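Local coordinates for protein Ceg4 (PDB 6AOK) that acts as a magnesium-binding phosphotyrosine phosphatase of the HAD-like family, a Legionella effector that attenuates activation of eukaryotic MAPK pathways, at residues F16-G21 with G142-D147; N146-R151 with A173-A178. All coordinates share one frame; numbering follows the deposited sequence.

Contact 1: F16-G21 with G142-D147; sequences FTDFDG and GYKFND. With MG (magnesium ion), chain B.
Lys-144 reaches from the first turn of helix 144-153 to the carboxylate of Asp-18, at the magnesium site beyond the core of strand 13-17. The lysine chain is stretched out beyond CG, with chi3 and chi4 both close to 180°, and it spans a gap of 9.3 Å between CA of Asp-18 and CA of Lys-144. At its end NZ donates to OD1 of Asp-18 in a salt bridge of 2.7 Å. The ammonium does not arrive in line with the carboxylate: it lies over the group, 54° out of its plane. With CG of Asp-18 anti to the backbone N (chi1 -178°), the carboxylate reaches toward the metal; its oxygens have different partners. OD2 binds magnesium at 2.0 Å, while OD1 takes the lysine and a hydrogen bond of 3.1 Å from water 1, itself a ligand of the metal. The carbonyl O of Asp-20 and waters 2 and 3 are further ligands, and Asp-167 completes the set. Thr-17 OG1 donates to the carbonyl O of Asp-18 in the carbonyl plane, on a lone pair. Lys-144 NZ is also bound to Val-111 O and forms a second salt bridge with Asp-166; it is thus held by three partners. Asp-18 and Asp-20 fit the DxDx(T/V) signature of HAD phosphatases, in which the first aspartate is the usual nucleophile. A buried lysine beside this cluster of carboxylates would offset part of their negative charge, consistent with the conserved lysine of HAD active sites.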
loop_
_atom_site.group_PDB
_atom_site.type_symbol
_atom_site.label_atom_id
_atom_site.label_comp_id
_atom_site.label_asym_id
_atom_site.label_seq_id
_atom_site.Cartn_x
_atom_site.Cartn_y
_atom_site.Cartn_z
ATOM N N PHE A 16 -7.094 1.139 -4.430
ATOM C CA PHE A 16 -5.910 0.979 -5.257
ATOM C C PHE A 16 -4.982 2.070 -4.801
ATOM O O PHE A 16 -5.235 3.242 -5.113
ATOM C CB PHE A 16 -6.226 1.133 -6.747
ATOM C CG PHE A 16 -7.057 0.016 -7.286
ATOM C CD1 PHE A 16 -8.430 0.180 -7.471
ATOM C CD2 PHE A 16 -6.493 -1.196 -7.561
ATOM C CE1 PHE A 16 -9.197 -0.859 -7.972
ATOM C CE2 PHE A 16 -7.253 -2.246 -7.990
ATOM C CZ PHE A 16 -8.618 -2.067 -8.196
ATOM N N THR A 17 -3.894 1.697 -4.103
ATOM C CA THR A 17 -3.002 2.709 -3.559
ATOM C C THR A 17 -1.573 2.404 -3.997
ATOM O O THR A 17 -1.136 1.246 -4.008
ATOM C CB THR A 17 -3.092 2.777 -2.019
ATOM O OG1 THR A 17 -2.213 3.789 -1.547
ATOM C CG2 THR A 17 -2.676 1.468 -1.405
ATOM N N ASP A 18 -0.866 3.442 -4.395
ATOM C CA ASP A 18 0.580 3.387 -4.542
ATOM C C ASP A 18 1.241 3.102 -3.180
ATOM O O ASP A 18 0.620 3.243 -2.120
ATOM C CB ASP A 18 1.059 4.735 -5.129
ATOM C CG ASP A 18 2.560 4.772 -5.361
ATOM O OD1 ASP A 18 3.122 3.784 -5.920
ATOM O OD2 ASP A 18 3.164 5.803 -4.994
ATOM N N PHE A 19 2.508 2.667 -3.216
ATOM C CA PHE A 19 3.244 2.487 -1.965
ATOM C C PHE A 19 4.227 3.634 -1.727
ATOM O O PHE A 19 3.980 4.481 -0.853
ATOM C CB PHE A 19 3.944 1.098 -1.928
ATOM C CG PHE A 19 4.661 0.834 -0.629
ATOM C CD1 PHE A 19 3.940 0.508 0.522
ATOM C CD2 PHE A 19 6.056 0.902 -0.558
ATOM C CE1 PHE A 19 4.582 0.277 1.725
ATOM C CE2 PHE A 19 6.704 0.674 0.663
ATOM C CZ PHE A 19 5.966 0.356 1.791
ATOM N N ASP A 20 5.329 3.705 -2.489
ATOM C CA ASP A 20 6.400 4.666 -2.194
ATOM C C ASP A 20 5.934 6.081 -2.474
ATOM O O ASP A 20 5.584 6.393 -3.629
ATOM C CB ASP A 20 7.631 4.388 -3.056
ATOM C CG ASP A 20 8.231 3.037 -2.806
ATOM O OD1 ASP A 20 8.723 2.759 -1.669
ATOM O OD2 ASP A 20 8.181 2.224 -3.754
ATOM N N GLY A 21 6.002 6.951 -1.453
ATOM C CA GLY A 21 5.601 8.324 -1.610
ATOM C C GLY A 21 4.110 8.547 -1.444
ATOM O O GLY A 21 3.662 9.689 -1.462
ATOM N N GLY A 142 4.331 -3.180 -12.892
ATOM C CA GLY A 142 4.976 -1.962 -13.302
ATOM C C GLY A 142 4.138 -1.155 -14.250
ATOM O O GLY A 142 4.474 -0.008 -14.536
ATOM N N TYR A 143 3.033 -1.713 -14.719
ATOM C CA TYR A 143 2.134 -0.997 -15.614
ATOM C C TYR A 143 0.815 -0.903 -14.861
ATOM O O TYR A 143 0.029 -1.865 -14.842
ATOM C CB TYR A 143 1.978 -1.734 -16.942
ATOM C CG TYR A 143 1.124 -0.991 -17.953
ATOM C CD1 TYR A 143 1.004 0.412 -17.913
ATOM C CD2 TYR A 143 0.444 -1.696 -18.959
ATOM C CE1 TYR A 143 0.245 1.093 -18.864
ATOM C CE2 TYR A 143 -0.322 -1.047 -19.879
ATOM C CZ TYR A 143 -0.417 0.335 -19.840
ATOM O OH TYR A 143 -1.198 0.918 -20.773
ATOM N N LYS A 144 0.585 0.251 -14.211
ATOM C CA LYS A 144 -0.542 0.341 -13.293
ATOM C C LYS A 144 -1.890 0.217 -14.006
ATOM O O LYS A 144 -2.843 -0.326 -13.430
ATOM C CB LYS A 144 -0.444 1.652 -12.498
ATOM C CG LYS A 144 0.830 1.712 -11.638
ATOM C CD LYS A 144 0.630 2.560 -10.343
ATOM C CE LYS A 144 1.942 2.694 -9.599
ATOM N NZ LYS A 144 1.866 3.452 -8.300
ATOM N N PHE A 145 -2.012 0.739 -15.226
ATOM C CA PHE A 145 -3.282 0.583 -15.934
ATOM C C PHE A 145 -3.645 -0.892 -16.069
ATOM O O PHE A 145 -4.783 -1.283 -15.810
ATOM C CB PHE A 145 -3.250 1.222 -17.328
ATOM C CG PHE A 145 -4.517 0.936 -18.118
ATOM C CD1 PHE A 145 -5.646 1.693 -17.911
ATOM C CD2 PHE A 145 -4.593 -0.153 -18.976
ATOM C CE1 PHE A 145 -6.846 1.419 -18.612
ATOM C CE2 PHE A 145 -5.759 -0.456 -19.658
ATOM C CZ PHE A 145 -6.905 0.355 -19.474
ATOM N N ASN A 146 -2.689 -1.726 -16.502
ATOM C CA ASN A 146 -3.016 -3.137 -16.708
ATOM C C ASN A 146 -3.277 -3.814 -15.383
ATOM O O ASN A 146 -4.164 -4.680 -15.282
ATOM C CB ASN A 146 -1.877 -3.854 -17.446
ATOM C CG ASN A 146 -2.078 -3.857 -18.967
ATOM O OD1 ASN A 146 -3.087 -3.329 -19.495
ATOM N ND2 ASN A 146 -1.105 -4.430 -19.691
ATOM N N ASP A 147 -2.513 -3.441 -14.350
ATOM C CA ASP A 147 -2.722 -4.069 -13.051
ATOM C C ASP A 147 -4.122 -3.770 -12.511
ATOM O O ASP A 147 -4.802 -4.671 -12.006
ATOM C CB ASP A 147 -1.651 -3.621 -12.066
ATOM C CG ASP A 147 -0.354 -4.468 -12.178
ATOM O OD1 ASP A 147 -0.351 -5.487 -12.905
ATOM O OD2 ASP A 147 0.668 -4.125 -11.550
HETATM MG MG MG B . 4.845 6.722 -5.493
HETATM O O HOH W 1 5.857 5.122 -6.269
HETATM O O HOH W 2 4.057 6.852 -7.440
HETATM O O HOH W 3 6.473 8.006 -5.901
#

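Contact 2: N146-R151 with A173-A178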
loop_
_atom_site.group_PDB
_atom_site.type_symbol
_atom_site.label_atom_id
_atom_site.label_comp_id
_atom_site.label_asym_id
_atom_site.label_seq_id
_atom_site.Cartn_x
_atom_site.Cartn_y
_atom_site.Cartn_z
ATOM N N ASN A 146 -2.689 -1.726 -16.502
ATOM C CA ASN A 146 -3.016 -3.137 -16.708
ATOM C C ASN A 146 -3.277 -3.814 -15.383
ATOM O O ASN A 146 -4.164 -4.680 -15.282
ATOM C CB ASN A 146 -1.877 -3.854 -17.446
ATOM C CG ASN A 146 -2.078 -3.857 -18.967
ATOM O OD1 ASN A 146 -3.087 -3.329 -19.495
ATOM N ND2 ASN A 146 -1.105 -4.430 -19.691
ATOM N N ASP A 147 -2.513 -3.441 -14.350
ATOM C CA ASP A 147 -2.722 -4.069 -13.051
ATOM C C ASP A 147 -4.122 -3.770 -12.511
ATOM O O ASP A 147 -4.802 -4.671 -12.006
ATOM C CB ASP A 147 -1.651 -3.621 -12.066
ATOM C CG ASP A 147 -0.354 -4.468 -12.178
ATOM O OD1 ASP A 147 -0.351 -5.487 -12.905
ATOM O OD2 ASP A 147 0.668 -4.125 -11.550
ATOM N N VAL A 148 -4.568 -2.515 -12.579
ATOM C CA VAL A 148 -5.905 -2.207 -12.050
ATOM C C VAL A 148 -6.995 -2.769 -12.980
ATOM O O VAL A 148 -8.060 -3.244 -12.535
ATOM C CB VAL A 148 -6.034 -0.684 -11.866
ATOM C CG1 VAL A 148 -7.469 -0.250 -11.473
ATOM C CG2 VAL A 148 -4.970 -0.220 -10.853
ATOM N N ASN A 149 -6.774 -2.663 -14.291
ATOM C CA ASN A 149 -7.759 -3.167 -15.228
ATOM C C ASN A 149 -7.979 -4.658 -15.021
ATOM O O ASN A 149 -9.120 -5.139 -15.007
ATOM C CB ASN A 149 -7.303 -2.896 -16.659
ATOM C CG ASN A 149 -8.338 -3.358 -17.686
ATOM O OD1 ASN A 149 -9.407 -2.765 -17.785
ATOM N ND2 ASN A 149 -8.023 -4.416 -18.451
ATOM N N SER A 150 -6.890 -5.409 -14.886
ATOM C CA SER A 150 -7.008 -6.852 -14.694
ATOM C C SER A 150 -7.631 -7.184 -13.336
ATOM O O SER A 150 -8.473 -8.079 -13.221
ATOM C CB SER A 150 -5.624 -7.496 -14.821
ATOM O OG SER A 150 -5.196 -7.526 -16.167
ATOM N N ARG A 151 -7.224 -6.482 -12.295
ATOM C CA ARG A 151 -7.775 -6.740 -10.968
ATOM C C ARG A 151 -9.278 -6.438 -10.905
ATOM O O ARG A 151 -10.059 -7.225 -10.344
ATOM C CB ARG A 151 -7.005 -5.902 -9.957
ATOM C CG ARG A 151 -7.491 -6.118 -8.540
ATOM C CD ARG A 151 -7.195 -7.556 -8.107
ATOM N NE ARG A 151 -7.404 -7.648 -6.667
ATOM C CZ ARG A 151 -7.972 -8.676 -6.063
ATOM N NH1 ARG A 151 -8.446 -9.677 -6.787
ATOM N NH2 ARG A 151 -8.056 -8.683 -4.740
ATOM N N ALA A 173 -3.224 8.750 -13.203
ATOM C CA ALA A 173 -4.093 8.917 -14.359
ATOM C C ALA A 173 -4.414 7.574 -14.997
ATOM O O ALA A 173 -5.545 7.359 -15.440
ATOM C CB ALA A 173 -3.430 9.862 -15.375
ATOM N N GLU A 174 -3.420 6.678 -15.067
ATOM C CA GLU A 174 -3.628 5.293 -15.504
ATOM C C GLU A 174 -4.612 4.533 -14.633
ATOM O O GLU A 174 -5.478 3.830 -15.145
ATOM C CB GLU A 174 -2.302 4.525 -15.497
ATOM C CG GLU A 174 -1.316 4.970 -16.597
ATOM C CD GLU A 174 -0.054 4.114 -16.540
ATOM O OE1 GLU A 174 -0.096 2.958 -16.047
ATOM O OE2 GLU A 174 0.977 4.595 -17.025
HETATM N N MSE A 175 -4.465 4.598 -13.326
HETATM C CA MSE A 175 -5.386 3.890 -12.493
HETATM C C MSE A 175 -6.788 4.439 -12.624
HETATM O O MSE A 175 -7.719 3.715 -12.705
HETATM C CB MSE A 175 -4.956 3.907 -11.045
HETATM C CG MSE A 175 -3.566 3.330 -10.854
HETATM SE SE MSE A 175 -3.230 2.660 -9.031
HETATM C CE MSE A 175 -2.740 4.444 -8.343
ATOM N N LEU A 176 -6.890 5.744 -12.676
ATOM C CA LEU A 176 -8.211 6.370 -12.829
ATOM C C LEU A 176 -8.869 5.971 -14.149
ATOM O O LEU A 176 -10.077 5.708 -14.197
ATOM C CB LEU A 176 -8.055 7.881 -12.748
ATOM C CG LEU A 176 -9.365 8.634 -12.850
ATOM C CD1 LEU A 176 -10.283 8.360 -11.615
ATOM C CD2 LEU A 176 -9.054 10.141 -13.005
ATOM N N ARG A 177 -8.079 5.931 -15.238
ATOM C CA ARG A 177 -8.567 5.438 -16.534
ATOM C C ARG A 177 -9.109 4.008 -16.430
ATOM O O ARG A 177 -10.164 3.679 -16.994
ATOM C CB ARG A 177 -7.408 5.489 -17.546
ATOM C CG ARG A 177 -7.793 5.750 -18.971
ATOM C CD ARG A 177 -6.810 6.768 -19.633
ATOM N NE ARG A 177 -5.411 6.478 -19.302
ATOM C CZ ARG A 177 -4.502 7.410 -18.985
ATOM N NH1 ARG A 177 -4.836 8.701 -18.957
ATOM N NH2 ARG A 177 -3.264 7.062 -18.683
ATOM N N ALA A 178 -8.376 3.137 -15.726
ATOM C CA ALA A 178 -8.767 1.742 -15.564
ATOM C C ALA A 178 -10.059 1.623 -14.761
ATOM O O ALA A 178 -10.949 0.825 -15.091
ATOM C CB ALA A 178 -7.624 0.970 -14.888
HETATM O O HOH W 4 -10.656 -0.536 -17.483
#
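Val-148 fills the seam between two helices that run alongside each other in the HAD-like alpha/beta fold, where a parallel sheet is packed against helices. Helices 144-153 and 169-180 are joined through strand 161-165, and their segments approach to 8.3 Å between axes with a crossing angle of -23°, both pointing the same way. From its CB onward, Val-148 divides its contacts between two residues one turn apart. CB itself lies 3.8 Å from the methyl of Ala-178. CG1, anti to the backbone N (chi1 173°), presses closer on that methyl, at 3.6 Å from Ala-178 CB. CG2 takes the other direction and meets the selenomethionine Met-175, touching both its CG and its SE, with CG2 of Val-148 at 3.8 Å from SE. The two side chains meet at about a right angle, and the bend at chi3 (-84°) turns the methyl end of Met-175 off the line of its chain. Beneath them Val-111 of strand 106-111 touches both side chains, so this apolar cluster seats the helix pair on the sheet.

Ala-178 is small enough to let the backbones come near: its CA is 5.0 Å from CA of Asn-149, and its CB rests against the backbone N of Asn-149. Beside Asn-149 the seam turns polar. There Asn-149 OD1 accepts a hydrogen bond from Lys-182 NZ. Water 4 also donates a hydrogen bond to Asn-149 OD1 at 2.6 Å and a second to the carbonyl O of Ala-178 at 2.8 Å.

Helix 144-153 serves both contacts, and residues Asn-146 and Asp-147 belong to both. Contact 1 lies deeper in the chain and uses the start of the helix to bring a charge to the metal loop; contact 2 lies further out, though still largely buried, and uses the following turns for apolar packing against helix 169-180. One is a single ionic link across little buried surface, the other a broader hydrocarbon seam with a water-bridged edge. They join directly where Glu-174 OE1 probably accepts a hydrogen bond from the backbone N of Phe-145, and Met-175 side-chain atoms come within about 5 Å of those of Asp-18.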